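Local coordinates for sarcoplasmic calcium-binding protein (Branchiostoma lanceolatum, PDB 2SAS) that binds calcium ions through EF-hand loops and is a muscle protein that seems more abundant in fast-contracting muscles, at residues A[84-87]-A[88-91]. Numbering follows the deposited sequence.
Sequences AMWE and KTIA
Trp86 meets Thr89 and Ile90 one turn further along helix 79-91, the helix that leaves the second EF-hand loop, whose calcium ligand Glu81 lies in its first turn. Backbone bonding identifies the segment as an α-helix: Lys88, Thr89, Ile90 and Ala91 each donate N-H to the carbonyl four residues back. The bond from Ile90 N to Trp86 O, at 2.8 Å, is the shortest of the four, whereas Ala91 N reaches Glu87 O at 3.2 Å from above the carbonyl plane.

Trp86 O accepts two hydrogen bonds within the turn, from Ile90 N and from Thr89 OG1. With chi1 at 61°, Thr89 OG1 sits between its own backbone N and carbonyl carbon and is turned back along the helix, where it donates to Trp86 O at 3.2 Å. The angle of 111° at Trp86 O shows that the hydroxyl comes from the side, tilted out of the carbonyl plane, whereas Ile90 N lies nearly in line with C=O. The same OG1 lies obliquely against the benzo part of the indole, 3.0 Å from Trp86 CE3.

Apolar packing joins Trp86 to the residue four further on. Ile90 CG1 comes to the edge of the indole, near the ring plane, 4.1 Å from Trp86 CE3, and the two side chains cross at about a right angle. Both residues also touch Ile10 of helix 4-18 and residues of helix 158-170, while the ring of Tyr82 packs edge-to-face with Trp86. Met85 is buried against helix 48-69, the incoming helix of the same EF-hand. Lys88, bent at three torsions, turns back toward Met85, its CE 4.0 Å from Met85 CG in an aliphatic contact. Separately, Lys88 CE meets the backbone carbonyl, 3.4 Å from Met85 O.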
loop_
_atom_site.group_PDB
_atom_site.type_symbol
_atom_site.label_atom_id
_atom_site.label_comp_id
_atom_site.label_asym_id
_atom_site.label_seq_id
_atom_site.Cartn_x
_atom_site.Cartn_y
_atom_site.Cartn_z
ATOM N N ALA A 84 -3.238 -11.994 -17.393
ATOM C CA ALA A 84 -3.101 -12.599 -18.726
ATOM C C ALA A 84 -2.629 -11.608 -19.735
ATOM O O ALA A 84 -1.736 -11.939 -20.531
ATOM C CB ALA A 84 -4.437 -13.207 -19.166
ATOM N N MET A 85 -3.204 -10.418 -19.789
ATOM C CA MET A 85 -2.796 -9.361 -20.726
ATOM C C MET A 85 -1.314 -9.033 -20.495
ATOM O O MET A 85 -0.524 -8.933 -21.449
ATOM C CB MET A 85 -3.625 -8.097 -20.604
ATOM C CG MET A 85 -3.047 -6.979 -21.446
ATOM S SD MET A 85 -4.227 -5.565 -21.396
ATOM C CE MET A 85 -4.045 -5.214 -19.638
ATOM N N TRP A 86 -0.939 -8.902 -19.253
ATOM C CA TRP A 86 0.483 -8.579 -18.940
ATOM C C TRP A 86 1.446 -9.693 -19.257
ATOM O O TRP A 86 2.555 -9.397 -19.773
ATOM C CB TRP A 86 0.568 -8.016 -17.529
ATOM C CG TRP A 86 0.305 -6.541 -17.682
ATOM C CD1 TRP A 86 -0.768 -5.859 -17.250
ATOM C CD2 TRP A 86 1.158 -5.601 -18.350
ATOM N NE1 TRP A 86 -0.654 -4.545 -17.578
ATOM C CE2 TRP A 86 0.487 -4.337 -18.266
ATOM C CE3 TRP A 86 2.375 -5.678 -19.021
ATOM C CZ2 TRP A 86 1.029 -3.173 -18.804
ATOM C CZ3 TRP A 86 2.898 -4.518 -19.572
ATOM C CH2 TRP A 86 2.250 -3.293 -19.456
ATOM N N GLU A 87 1.046 -10.923 -19.010
ATOM C CA GLU A 87 1.915 -12.081 -19.338
ATOM C C GLU A 87 2.188 -12.117 -20.820
ATOM O O GLU A 87 3.306 -12.446 -21.228
ATOM C CB GLU A 87 1.402 -13.426 -18.900
ATOM C CG GLU A 87 1.015 -13.631 -17.432
ATOM C CD GLU A 87 1.565 -14.963 -16.944
ATOM O OE1 GLU A 87 1.895 -15.756 -17.823
ATOM O OE2 GLU A 87 1.656 -15.099 -15.701
ATOM N N LYS A 88 1.183 -11.755 -21.584
ATOM C CA LYS A 88 1.306 -11.729 -23.080
ATOM C C LYS A 88 2.283 -10.638 -23.460
ATOM O O LYS A 88 3.312 -10.936 -24.059
ATOM C CB LYS A 88 -0.061 -11.684 -23.685
ATOM C CG LYS A 88 -0.422 -11.296 -25.064
ATOM C CD LYS A 88 -1.765 -10.556 -25.176
ATOM C CE LYS A 88 -1.933 -9.212 -24.536
ATOM N NZ LYS A 88 -1.554 -8.034 -25.394
ATOM N N THR A 89 2.126 -9.367 -23.117
ATOM C CA THR A 89 3.089 -8.327 -23.487
ATOM C C THR A 89 4.466 -8.418 -22.875
ATOM O O THR A 89 5.427 -7.935 -23.493
ATOM C CB THR A 89 2.479 -6.891 -23.185
ATOM O OG1 THR A 89 2.268 -6.944 -21.773
ATOM C CG2 THR A 89 1.191 -6.638 -23.928
ATOM N N ILE A 90 4.603 -8.950 -21.664
ATOM C CA ILE A 90 5.986 -9.006 -21.109
ATOM C C ILE A 90 6.739 -9.986 -21.995
ATOM O O ILE A 90 7.896 -9.825 -22.394
ATOM C CB ILE A 90 5.985 -9.369 -19.585
ATOM C CG1 ILE A 90 5.588 -8.147 -18.737
ATOM C CG2 ILE A 90 7.362 -9.912 -19.127
ATOM C CD1 ILE A 90 5.515 -8.365 -17.200
ATOM N N ALA A 91 5.999 -11.043 -22.341
ATOM C CA ALA A 91 6.575 -12.116 -23.174
ATOM C C ALA A 91 7.321 -11.575 -24.375
ATOM O O ALA A 91 8.343 -12.194 -24.749
ATOM C CB ALA A 91 5.473 -13.107 -23.511
#